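Local coordinates for conserved hypothetical protein (Agrobacterium tumefaciens, PDB 2FEX) that is of unknown function but belongs to the DJ-1/PfpI family, whose members include chaperones, proteases and glyoxalase-like enzymes, at residues A7-F12 / T54-L59; A13-A18 / S156-F161; I64-I69 / K167-F172; G85-F90 / S105-T110. All coordinates share one frame; numbering follows the deposited sequence.

Interaction 1 (A7-F12 / T54-L59); sequences ALAQDF and TSYDAL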
loop_
_atom_site.group_PDB
_atom_site.type_symbol
_atom_site.label_atom_id
_atom_site.label_comp_id
_atom_site.label_asym_id
_atom_site.label_seq_id
_atom_site.Cartn_x
_atom_site.Cartn_y
_atom_site.Cartn_z
ATOM N N ALA A 7 2.902 13.037 -4.526
ATOM C CA ALA A 7 4.309 13.433 -4.615
ATOM C C ALA A 7 5.172 12.334 -3.986
ATOM O O ALA A 7 5.387 12.315 -2.757
ATOM C CB ALA A 7 4.542 14.803 -3.858
ATOM N N LEU A 8 5.654 11.436 -4.841
ATOM C CA LEU A 8 6.565 10.356 -4.420
ATOM C C LEU A 8 7.975 10.874 -4.222
ATOM O O LEU A 8 8.326 12.026 -4.590
ATOM C CB LEU A 8 6.606 9.269 -5.541
ATOM C CG LEU A 8 5.235 8.629 -5.889
ATOM C CD1 LEU A 8 5.399 7.615 -7.075
ATOM C CD2 LEU A 8 4.507 7.963 -4.620
ATOM N N ALA A 9 8.799 10.001 -3.658
ATOM C CA ALA A 9 10.224 10.305 -3.471
ATOM C C ALA A 9 10.893 8.996 -3.263
ATOM O O ALA A 9 10.234 7.946 -2.995
ATOM C CB ALA A 9 10.388 11.208 -2.248
ATOM N N GLN A 10 12.215 9.032 -3.331
ATOM C CA GLN A 10 13.008 7.846 -3.001
ATOM C C GLN A 10 12.611 7.360 -1.606
ATOM O O GLN A 10 12.450 8.182 -0.678
ATOM C CB GLN A 10 14.493 8.206 -3.041
ATOM C CG GLN A 10 14.989 8.454 -4.466
ATOM C CD GLN A 10 15.117 7.182 -5.326
ATOM O OE1 GLN A 10 14.755 6.064 -4.915
ATOM N NE2 GLN A 10 15.708 7.358 -6.519
ATOM N N ASP A 11 12.448 6.042 -1.473
ATOM C CA ASP A 11 12.143 5.399 -0.183
ATOM C C ASP A 11 10.777 5.840 0.333
ATOM O O ASP A 11 10.531 5.849 1.530
ATOM C CB ASP A 11 13.243 5.723 0.859
ATOM C CG ASP A 11 14.571 5.133 0.484
ATOM O OD1 ASP A 11 14.605 3.948 0.109
ATOM O OD2 ASP A 11 15.535 5.879 0.566
ATOM N N PHE A 12 9.820 6.103 -0.579
ATOM C CA PHE A 12 8.450 6.416 -0.093
ATOM C C PHE A 12 7.814 5.185 0.563
ATOM O O PHE A 12 8.142 4.018 0.209
ATOM C CB PHE A 12 7.522 6.987 -1.197
ATOM C CG PHE A 12 7.049 5.977 -2.233
ATOM C CD1 PHE A 12 5.788 5.318 -2.050
ATOM C CD2 PHE A 12 7.794 5.769 -3.423
ATOM C CE1 PHE A 12 5.272 4.404 -3.080
ATOM C CE2 PHE A 12 7.304 4.883 -4.438
ATOM C CZ PHE A 12 6.055 4.202 -4.224
ATOM N N THR A 54 5.456 12.852 -13.890
ATOM C CA THR A 54 6.011 14.185 -14.039
ATOM C C THR A 54 6.915 14.543 -12.856
ATOM O O THR A 54 7.201 13.661 -12.003
ATOM C CB THR A 54 4.807 15.185 -14.207
ATOM O OG1 THR A 54 5.292 16.410 -14.748
ATOM C CG2 THR A 54 4.108 15.389 -12.859
ATOM N N SER A 55 7.404 15.797 -12.855
ATOM C CA SER A 55 8.262 16.266 -11.771
ATOM C C SER A 55 7.418 17.199 -10.886
ATOM O O SER A 55 6.374 17.753 -11.291
ATOM C CB SER A 55 9.423 17.122 -12.355
ATOM O OG SER A 55 8.890 18.208 -13.138
ATOM N N TYR A 56 7.942 17.463 -9.685
ATOM C CA TYR A 56 7.257 18.383 -8.754
ATOM C C TYR A 56 7.083 19.767 -9.408
ATOM O O TYR A 56 6.037 20.400 -9.234
ATOM C CB TYR A 56 8.088 18.581 -7.498
ATOM C CG TYR A 56 8.039 17.461 -6.469
ATOM C CD1 TYR A 56 7.604 16.168 -6.814
ATOM C CD2 TYR A 56 8.564 17.691 -5.165
ATOM C CE1 TYR A 56 7.619 15.136 -5.825
ATOM C CE2 TYR A 56 8.601 16.707 -4.199
ATOM C CZ TYR A 56 8.153 15.429 -4.523
ATOM O OH TYR A 56 8.166 14.441 -3.590
ATOM N N ASP A 57 8.103 20.225 -10.157
ATOM C CA ASP A 57 8.061 21.592 -10.630
ATOM C C ASP A 57 7.038 21.742 -11.775
ATOM O O ASP A 57 6.686 22.867 -12.118
ATOM C CB ASP A 57 9.449 22.015 -11.096
ATOM C CG ASP A 57 9.985 21.085 -12.170
ATOM O OD1 ASP A 57 10.444 19.966 -11.830
ATOM O OD2 ASP A 57 9.889 21.437 -13.350
ATOM N N ALA A 58 6.556 20.632 -12.324
ATOM C CA ALA A 58 5.534 20.709 -13.359
ATOM C C ALA A 58 4.106 20.597 -12.809
ATOM O O ALA A 58 3.128 20.687 -13.595
ATOM C CB ALA A 58 5.750 19.600 -14.418
ATOM N N LEU A 59 3.962 20.378 -11.510
ATOM C CA LEU A 59 2.613 20.245 -10.955
ATOM C C LEU A 59 1.966 21.640 -10.882
ATOM O O LEU A 59 2.513 22.552 -10.215
ATOM C CB LEU A 59 2.691 19.626 -9.549
ATOM C CG LEU A 59 3.235 18.199 -9.501
ATOM C CD1 LEU A 59 3.326 17.767 -8.039
ATOM C CD2 LEU A 59 2.231 17.219 -10.268
#
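The phenol oxygen of Tyr56 donates a short hydrogen bond to the backbone carbonyl of Leu8, with Tyr56 OH and Leu8 O 2.6 Å apart. The donor stands above the carbonyl plane, 44° out of it, with a C=O...O angle of 136°; the bond is short although the donor is not on a lone pair. Relative to the tyrosine ring, Leu8 O lies at the edge near the plane, with Tyr56 CE1 3.4 Å from Leu8 O. A chi1 of -78° sets CG opposite the carbonyl carbon and beside the backbone N; from there the ring reaches across to Ala7 and Leu8. Ala7 adds an apolar touch, its CB lying 3.7 Å from Tyr56 CE1 and approaching the ring obliquely. The methyl of Ala9 brushes the hydroxyl more loosely, Ala9 CB to Tyr56 OH being 4.1 Å. The phenol is held at its tip by one polar bond and flanked by two methyl groups. At the root of the ring the chain makes a short 3-10 turn, closed by Leu59 N to Tyr56 O at 3.1 Å. Ala7 pairs with Val68 on one side and Leu8 with Ala35 on the other. In the parallel-stranded alpha/beta sheet of the DJ-1/PfpI fold, the Tyr56 ring lies against Ala35 of strand 31-36 and Leu86 of helix 84-92, reaching past 31-36 to the C-terminal end of strand 3-7.

Interaction 2 (A13-A18 / S156-F161); sequences ADWEPA and SAPVSF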
loop_
_atom_site.group_PDB
_atom_site.type_symbol
_atom_site.label_atom_id
_atom_site.label_comp_id
_atom_site.label_asym_id
_atom_site.label_seq_id
_atom_site.Cartn_x
_atom_site.Cartn_y
_atom_site.Cartn_z
ATOM N N ALA A 13 6.932 5.467 1.537
ATOM C CA ALA A 13 6.278 4.394 2.304
ATOM C C ALA A 13 5.149 3.796 1.437
ATOM O O ALA A 13 4.110 4.417 1.212
ATOM C CB ALA A 13 5.707 4.978 3.633
ATOM N N ASP A 14 5.361 2.566 0.957
ATOM C CA ASP A 14 4.413 1.960 -0.023
ATOM C C ASP A 14 2.987 1.968 0.482
ATOM O O ASP A 14 2.053 2.124 -0.312
ATOM C CB ASP A 14 4.748 0.491 -0.312
ATOM C CG ASP A 14 6.189 0.292 -0.784
ATOM O OD1 ASP A 14 6.364 -0.413 -1.831
ATOM O OD2 ASP A 14 7.123 0.778 -0.118
ATOM N N TRP A 15 2.798 1.746 1.801
ATOM C CA TRP A 15 1.420 1.535 2.310
ATOM C C TRP A 15 0.657 2.871 2.501
ATOM O O TRP A 15 -0.533 2.853 2.830
ATOM C CB TRP A 15 1.458 0.800 3.653
ATOM C CG TRP A 15 2.012 1.599 4.780
ATOM C CD1 TRP A 15 1.289 2.356 5.680
ATOM C CD2 TRP A 15 3.375 1.674 5.179
ATOM N NE1 TRP A 15 2.157 2.948 6.601
ATOM C CE2 TRP A 15 3.438 2.554 6.314
ATOM C CE3 TRP A 15 4.566 1.144 4.677
ATOM C CZ2 TRP A 15 4.650 2.884 6.933
ATOM C CZ3 TRP A 15 5.788 1.483 5.303
ATOM C CH2 TRP A 15 5.805 2.319 6.445
ATOM N N GLU A 16 1.327 4.025 2.313
ATOM C CA GLU A 16 0.724 5.274 2.732
ATOM C C GLU A 16 -0.196 5.913 1.678
ATOM O O GLU A 16 -1.227 6.471 2.053
ATOM C CB GLU A 16 1.817 6.239 3.257
ATOM C CG GLU A 16 2.337 5.638 4.593
ATOM C CD GLU A 16 3.403 6.443 5.344
ATOM O OE1 GLU A 16 3.809 7.486 4.851
ATOM O OE2 GLU A 16 3.800 5.990 6.464
ATOM N N PRO A 17 0.187 5.878 0.385
ATOM C CA PRO A 17 -0.730 6.446 -0.608
ATOM C C PRO A 17 -1.493 5.388 -1.385
ATOM O O PRO A 17 -2.229 5.723 -2.322
ATOM C CB PRO A 17 0.243 7.180 -1.538
ATOM C CG PRO A 17 1.411 6.250 -1.631
ATOM C CD PRO A 17 1.507 5.562 -0.211
ATOM N N ALA A 18 -1.306 4.117 -1.001
ATOM C CA ALA A 18 -1.786 3.019 -1.824
ATOM C C ALA A 18 -3.297 2.864 -1.906
ATOM O O ALA A 18 -3.901 2.756 -2.997
ATOM C CB ALA A 18 -1.162 1.667 -1.259
ATOM N N SER A 156 0.665 5.245 10.761
ATOM C CA SER A 156 -0.217 4.142 11.190
ATOM C C SER A 156 -1.692 4.302 10.750
ATOM O O SER A 156 -2.531 3.424 11.066
ATOM C CB SER A 156 -0.184 4.069 12.733
ATOM O OG SER A 156 -0.461 5.375 13.270
ATOM N N ALA A 157 -2.026 5.426 10.091
ATOM C CA ALA A 157 -3.450 5.716 9.793
ATOM C C ALA A 157 -3.698 5.885 8.273
ATOM O O ALA A 157 -4.307 6.891 7.874
ATOM C CB ALA A 157 -3.904 6.992 10.540
ATOM N N PRO A 158 -3.277 4.901 7.460
ATOM C CA PRO A 158 -3.495 5.083 6.023
ATOM C C PRO A 158 -4.967 5.106 5.612
ATOM O O PRO A 158 -5.313 5.731 4.597
ATOM C CB PRO A 158 -2.763 3.868 5.402
ATOM C CG PRO A 158 -2.824 2.774 6.471
ATOM C CD PRO A 158 -2.652 3.588 7.773
ATOM N N VAL A 159 -5.821 4.388 6.348
ATOM C CA VAL A 159 -7.236 4.319 5.943
ATOM C C VAL A 159 -7.923 5.661 6.173
ATOM O O VAL A 159 -8.563 6.184 5.277
ATOM C CB VAL A 159 -7.970 3.173 6.641
ATOM C CG1 VAL A 159 -9.426 3.144 6.098
ATOM C CG2 VAL A 159 -7.193 1.856 6.355
ATOM N N SER A 160 -7.819 6.220 7.386
ATOM C CA SER A 160 -8.493 7.478 7.659
ATOM C C SER A 160 -7.847 8.638 6.856
ATOM O O SER A 160 -8.535 9.591 6.519
ATOM C CB SER A 160 -8.552 7.795 9.147
ATOM O OG SER A 160 -7.250 7.801 9.722
ATOM N N PHE A 161 -6.566 8.484 6.539
ATOM C CA PHE A 161 -5.903 9.474 5.648
ATOM C C PHE A 161 -6.664 9.485 4.301
ATOM O O PHE A 161 -7.080 10.567 3.804
ATOM C CB PHE A 161 -4.451 9.063 5.435
ATOM C CG PHE A 161 -3.618 10.091 4.674
ATOM C CD1 PHE A 161 -3.486 11.396 5.134
ATOM C CD2 PHE A 161 -2.940 9.687 3.508
ATOM C CE1 PHE A 161 -2.611 12.315 4.452
ATOM C CE2 PHE A 161 -2.062 10.602 2.812
ATOM C CZ PHE A 161 -1.957 11.925 3.273
HETATM O O HOH W 1 -3.998 5.771 1.987
#
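Pro158 brings its ring against the turn at Trp15, and its atoms divide the contact between backbone and indole. Its CB points to the other segment and sits on the carbonyl of Trp15, with Pro158 CB 3.6 Å from Trp15 O. One bond further out, CG arrives at the indole edge, near the ring plane, Pro158 CG to Trp15 CD1 being 4.2 Å. The proline therefore touches the rim of the tryptophan and does not stack on it; one indole face is instead covered by Ala13 CB and by Glu16 CG, the latter 3.4 Å above the plane and offset toward the rim. Trp15 NE1 is bonded to Gly155 O, which helps fix the indole. A turn of helix further on, Phe161 comes from the same helix with CG anti to its backbone N (chi1 -173°), and its ring carbon CD2 merely packs near Glu16 O, at 3.9 Å. The carbonyl oxygen accepts from a water, 2.9 Å from Glu16 O, which donates equally to Pro158 O at 2.9 Å and so bridges the two backbones. Glu16 OE1 is bonded to Gly71 N, and its side chain touches Cys101, within a sequence that resembles a nucleophile elbow. A glutamate beside the elbow cysteine is typical of the DJ-1/PfpI family, so the turn probably lines the equivalent site.

Interaction 3 (I64-I69 / K167-F172); sequences IDALVI and KSLGLF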
loop_
_atom_site.group_PDB
_atom_site.type_symbol
_atom_site.label_atom_id
_atom_site.label_comp_id
_atom_site.label_asym_id
_atom_site.label_seq_id
_atom_site.Cartn_x
_atom_site.Cartn_y
_atom_site.Cartn_z
ATOM N N ILE A 64 -4.983 20.697 -10.913
ATOM C CA ILE A 64 -4.879 19.574 -9.949
ATOM C C ILE A 64 -5.602 19.991 -8.668
ATOM O O ILE A 64 -5.313 21.031 -8.113
ATOM C CB ILE A 64 -3.429 19.232 -9.675
ATOM C CG1 ILE A 64 -2.738 18.766 -11.004
ATOM C CG2 ILE A 64 -3.313 18.225 -8.468
ATOM C CD1 ILE A 64 -1.240 18.571 -10.835
ATOM N N ASP A 65 -6.553 19.163 -8.249
ATOM C CA ASP A 65 -7.421 19.447 -7.113
ATOM C C ASP A 65 -6.781 19.242 -5.712
ATOM O O ASP A 65 -7.239 19.816 -4.724
ATOM C CB ASP A 65 -8.677 18.590 -7.238
ATOM C CG ASP A 65 -9.428 18.898 -8.511
ATOM O OD1 ASP A 65 -10.100 19.957 -8.531
ATOM O OD2 ASP A 65 -9.267 18.170 -9.515
ATOM N N ALA A 66 -5.761 18.384 -5.635
ATOM C CA ALA A 66 -5.190 18.016 -4.327
ATOM C C ALA A 66 -3.760 17.573 -4.511
ATOM O O ALA A 66 -3.417 16.985 -5.545
ATOM C CB ALA A 66 -6.036 16.899 -3.684
ATOM N N LEU A 67 -2.942 17.878 -3.516
ATOM C CA LEU A 67 -1.538 17.441 -3.461
ATOM C C LEU A 67 -1.398 16.538 -2.246
ATOM O O LEU A 67 -1.657 16.934 -1.094
ATOM C CB LEU A 67 -0.648 18.658 -3.277
ATOM C CG LEU A 67 0.812 18.370 -2.983
ATOM C CD1 LEU A 67 1.426 17.699 -4.260
ATOM C CD2 LEU A 67 1.561 19.681 -2.629
ATOM N N VAL A 68 -1.002 15.296 -2.493
ATOM C CA VAL A 68 -0.944 14.268 -1.423
ATOM C C VAL A 68 0.492 13.811 -1.321
ATOM O O VAL A 68 1.086 13.414 -2.334
ATOM C CB VAL A 68 -1.847 13.064 -1.758
ATOM C CG1 VAL A 68 -1.658 11.942 -0.731
ATOM C CG2 VAL A 68 -3.318 13.526 -1.801
ATOM N N ILE A 69 1.052 13.928 -0.120
ATOM C CA ILE A 69 2.487 13.652 0.087
ATOM C C ILE A 69 2.655 12.453 1.045
ATOM O O ILE A 69 2.434 12.591 2.253
ATOM C CB ILE A 69 3.238 14.909 0.589
ATOM C CG1 ILE A 69 2.870 16.136 -0.238
ATOM C CG2 ILE A 69 4.735 14.620 0.602
ATOM C CD1 ILE A 69 3.498 17.413 0.358
ATOM N N LYS A 167 -13.211 12.822 1.521
ATOM C CA LYS A 167 -14.239 13.731 2.053
ATOM C C LYS A 167 -13.965 15.179 1.659
ATOM O O LYS A 167 -14.897 15.889 1.239
ATOM C CB LYS A 167 -14.337 13.635 3.575
ATOM C CG LYS A 167 -14.945 12.284 4.043
ATOM C CD LYS A 167 -15.043 12.315 5.568
ATOM C CE LYS A 167 -15.940 11.175 6.051
ATOM N NZ LYS A 167 -16.141 11.176 7.543
ATOM N N SER A 168 -12.708 15.624 1.809
ATOM C CA SER A 168 -12.322 17.007 1.433
ATOM C C SER A 168 -12.702 17.329 -0.016
ATOM O O SER A 168 -13.142 18.463 -0.344
ATOM C CB SER A 168 -10.828 17.258 1.628
ATOM O OG SER A 168 -10.465 18.567 1.181
ATOM N N LEU A 169 -12.548 16.332 -0.887
ATOM C CA LEU A 169 -12.835 16.476 -2.309
ATOM C C LEU A 169 -14.309 16.245 -2.698
ATOM O O LEU A 169 -14.652 16.320 -3.900
ATOM C CB LEU A 169 -11.888 15.564 -3.121
ATOM C CG LEU A 169 -10.397 15.931 -3.028
ATOM C CD1 LEU A 169 -9.526 14.834 -3.651
ATOM C CD2 LEU A 169 -10.149 17.263 -3.767
ATOM N N GLY A 170 -15.163 16.026 -1.702
ATOM C CA GLY A 170 -16.604 15.731 -1.949
ATOM C C GLY A 170 -16.793 14.402 -2.685
ATOM O O GLY A 170 -17.815 14.195 -3.376
ATOM N N LEU A 171 -15.866 13.463 -2.506
ATOM C CA LEU A 171 -15.890 12.183 -3.200
ATOM C C LEU A 171 -16.205 10.991 -2.300
ATOM O O LEU A 171 -16.105 9.848 -2.760
ATOM C CB LEU A 171 -14.557 11.878 -3.892
ATOM C CG LEU A 171 -14.206 12.918 -4.936
ATOM C CD1 LEU A 171 -12.788 12.558 -5.393
ATOM C CD2 LEU A 171 -15.242 13.004 -6.082
ATOM N N PHE A 172 -16.550 11.234 -1.036
ATOM C CA PHE A 172 -16.762 10.106 -0.133
ATOM C C PHE A 172 -18.245 9.720 -0.108
ATOM O O PHE A 172 -18.939 9.944 0.876
ATOM C CB PHE A 172 -16.240 10.411 1.275
ATOM C CG PHE A 172 -16.079 9.211 2.140
ATOM C CD1 PHE A 172 -15.171 8.204 1.816
ATOM C CD2 PHE A 172 -16.860 9.100 3.337
ATOM C CE1 PHE A 172 -15.036 7.072 2.675
ATOM C CE2 PHE A 172 -16.702 8.018 4.207
ATOM C CZ PHE A 172 -15.818 6.998 3.879
#
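Leu169 reaches with both of its methyl branches toward the start of strand 66-69, where Asp65 and Ala66 receive them. Its chi1 of -65° swings CG away from the carbonyl carbon to the side of the backbone N, and chi2 of 170° spreads the fork against the strand. Ala66 CB sits across that fork, 4.1 Å from both Leu169 CD1 and Leu169 CD2. CD2 alone also meets Asp65, lying 4.0 Å from Asp65 CB and equally far from Asp65 O. Both CB atoms point to the leucine, although Asp65 and Ala66 are consecutive: Asp65 has a helical psi and precedes the extended strand, and the usual turn from one face to the other is missing here. The aspartate holds its carboxylate clear of the methyls: OD2 accepts from Arg3 N, with a weak, long ion pair from OD1 to Arg95. On the other segment, helix 158-168 ends in a Schellman motif. Gly170 takes the positive phi, and Gly170 N is bonded to Lys167 O at 3.0 Å, which fixes the backbone that carries Leu169 just before it. Ile4 and Leu96 from the two neighbouring strands also touch the leucine; the C-terminal end of this helix thus packs on one face of the alpha/beta sheet. Across the two segments the contact is made by methyl and methylene groups and one carbonyl oxygen at van der Waals distance, which implies modest dispersive and hydrophobic cohesion, while the polar end of Asp65 is spent on strand 3-7.

Interaction 4 (G85-F90 / S105-T110); sequences GLVKRF and SALGGT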
loop_
_atom_site.group_PDB
_atom_site.type_symbol
_atom_site.label_atom_id
_atom_site.label_comp_id
_atom_site.label_asym_id
_atom_site.label_seq_id
_atom_site.Cartn_x
_atom_site.Cartn_y
_atom_site.Cartn_z
ATOM N N GLY A 85 7.940 25.596 -1.821
ATOM C CA GLY A 85 7.394 26.241 -3.054
ATOM C C GLY A 85 6.162 25.500 -3.567
ATOM O O GLY A 85 5.139 26.113 -3.867
ATOM N N LEU A 86 6.272 24.174 -3.644
ATOM C CA LEU A 86 5.173 23.313 -4.127
ATOM C C LEU A 86 3.949 23.470 -3.220
ATOM O O LEU A 86 2.829 23.702 -3.697
ATOM C CB LEU A 86 5.657 21.861 -4.114
ATOM C CG LEU A 86 4.634 20.836 -4.560
ATOM C CD1 LEU A 86 4.112 21.070 -6.015
ATOM C CD2 LEU A 86 5.156 19.438 -4.482
ATOM N N VAL A 87 4.161 23.393 -1.908
ATOM C CA VAL A 87 3.019 23.491 -1.005
ATOM C C VAL A 87 2.353 24.869 -1.108
ATOM O O VAL A 87 1.117 24.963 -1.186
ATOM C CB VAL A 87 3.454 23.148 0.420
ATOM C CG1 VAL A 87 2.386 23.532 1.457
ATOM C CG2 VAL A 87 3.760 21.671 0.497
ATOM N N LYS A 88 3.175 25.912 -1.109
ATOM C CA LYS A 88 2.650 27.304 -1.241
ATOM C C LYS A 88 1.846 27.481 -2.543
ATOM O O LYS A 88 0.783 28.084 -2.527
ATOM C CB LYS A 88 3.757 28.336 -1.084
ATOM C CG LYS A 88 3.247 29.805 -1.161
ATOM C CD LYS A 88 4.329 30.777 -0.780
ATOM C CE LYS A 88 3.896 32.246 -0.951
ATOM N NZ LYS A 88 2.466 32.547 -0.588
ATOM N N ARG A 89 2.372 26.965 -3.652
ATOM C CA ARG A 89 1.688 27.006 -4.948
ATOM C C ARG A 89 0.260 26.460 -4.821
ATOM O O ARG A 89 -0.685 27.068 -5.281
ATOM C CB ARG A 89 2.503 26.228 -6.019
ATOM C CG ARG A 89 1.996 26.253 -7.469
ATOM C CD ARG A 89 2.929 25.474 -8.491
ATOM N NE ARG A 89 4.331 25.435 -8.073
ATOM C CZ ARG A 89 5.128 24.384 -8.212
ATOM N NH1 ARG A 89 4.697 23.291 -8.772
ATOM N NH2 ARG A 89 6.375 24.433 -7.791
ATOM N N PHE A 90 0.141 25.297 -4.197
ATOM C CA PHE A 90 -1.161 24.641 -3.998
ATOM C C PHE A 90 -2.065 25.364 -2.996
ATOM O O PHE A 90 -3.268 25.577 -3.255
ATOM C CB PHE A 90 -0.942 23.151 -3.670
ATOM C CG PHE A 90 -0.773 22.329 -4.894
ATOM C CD1 PHE A 90 0.417 22.394 -5.632
ATOM C CD2 PHE A 90 -1.879 21.599 -5.416
ATOM C CE1 PHE A 90 0.546 21.643 -6.845
ATOM C CE2 PHE A 90 -1.792 20.869 -6.591
ATOM C CZ PHE A 90 -0.575 20.890 -7.336
ATOM N N SER A 105 5.165 15.910 9.194
ATOM C CA SER A 105 6.106 16.809 9.895
ATOM C C SER A 105 6.789 17.745 8.876
ATOM O O SER A 105 7.008 18.913 9.176
ATOM C CB SER A 105 7.134 15.971 10.659
ATOM O OG SER A 105 6.453 15.230 11.702
ATOM N N ALA A 106 7.095 17.229 7.688
ATOM C CA ALA A 106 7.615 18.114 6.654
ATOM C C ALA A 106 6.638 19.254 6.329
ATOM O O ALA A 106 7.086 20.421 6.168
ATOM C CB ALA A 106 7.988 17.292 5.394
ATOM N N LEU A 107 5.313 18.964 6.268
ATOM C CA LEU A 107 4.324 20.036 6.080
ATOM C C LEU A 107 4.389 21.036 7.237
ATOM O O LEU A 107 4.323 22.228 7.017
ATOM C CB LEU A 107 2.910 19.478 6.008
ATOM C CG LEU A 107 2.576 18.734 4.723
ATOM C CD1 LEU A 107 1.099 18.412 4.796
ATOM C CD2 LEU A 107 2.855 19.639 3.447
ATOM N N GLY A 108 4.539 20.541 8.467
ATOM C CA GLY A 108 4.721 21.471 9.594
ATOM C C GLY A 108 5.895 22.418 9.340
ATOM O O GLY A 108 5.869 23.583 9.714
ATOM N N GLY A 109 6.939 21.924 8.675
ATOM C CA GLY A 109 8.144 22.758 8.399
ATOM C C GLY A 109 7.917 23.860 7.349
ATOM O O GLY A 109 8.694 24.823 7.274
ATOM N N THR A 110 6.836 23.734 6.568
ATOM C CA THR A 110 6.407 24.810 5.642
ATOM C C THR A 110 5.590 25.903 6.304
ATOM O O THR A 110 5.274 26.924 5.641
ATOM C CB THR A 110 5.547 24.267 4.459
ATOM O OG1 THR A 110 4.227 23.905 4.955
ATOM C CG2 THR A 110 6.272 23.097 3.743
#
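Val87 of helix 84-92 meets Leu107 of helix 102-109 and Thr110 just after it; the two helices lie on one side of the central, mostly parallel sheet of this alpha/beta sandwich, joined through strand 96-100. The valine points its CB at the other segment. CG1 lies anti to the backbone N (chi1 167°) and CG2 anti to the carbonyl carbon, which turns one methyl to each partner. CG2 meets the leucine, with Val87 CG2 to Leu107 CD2 3.7 Å; the two side chains approach at a slant, methyl against methyl. CG1 goes to the threonine, 4.0 Å from Val87 CG1 to Thr110 OG1, and here the side chains cross at about a right angle. Leu107 starts out across the line to Val87 and reaches it only with its CD2 branch, while its side chain also packs on Ile69 and Val97 of strands 66-69 and 96-100. Thr110 is turned so that its hydroxyl, and not its methyl, faces back toward Leu107: OG1 lies between the backbone N and the carbonyl carbon, at chi1 73°. The hydroxyl oxygen accepts from Val112 N just beyond. In its own bond the hydroxyl donates to the leucine carbonyl, Thr110 OG1 to Leu107 O being 2.7 Å, in the carbonyl plane and on a lone pair, while Thr110 N shares the same acceptor, 3.0 Å from Leu107 O.

The four contacts lie in and on both faces of one central sheet. Interactions 1 and 3 meet on adjacent strands, where Ala7 N lies 2.9 Å from Val68 O, a probable hydrogen bond. Interactions 1 and 4 are joined by Arg89, whose NH1 lies 2.7 Å from Leu59 O. Strand 66-69 is packed from both sides: Leu67 CB is 3.8 Å from Phe90 CD2 of interaction 4, and Val68 CG1 is 3.8 Å from Phe161 CE2 of interaction 2. Interactions 2 and 4 do not touch, their centres about 19 Å apart, yet Glu16 and Leu107 both touch residues of the possible nucleophile elbow around Cys101, and Ala7 lies near it.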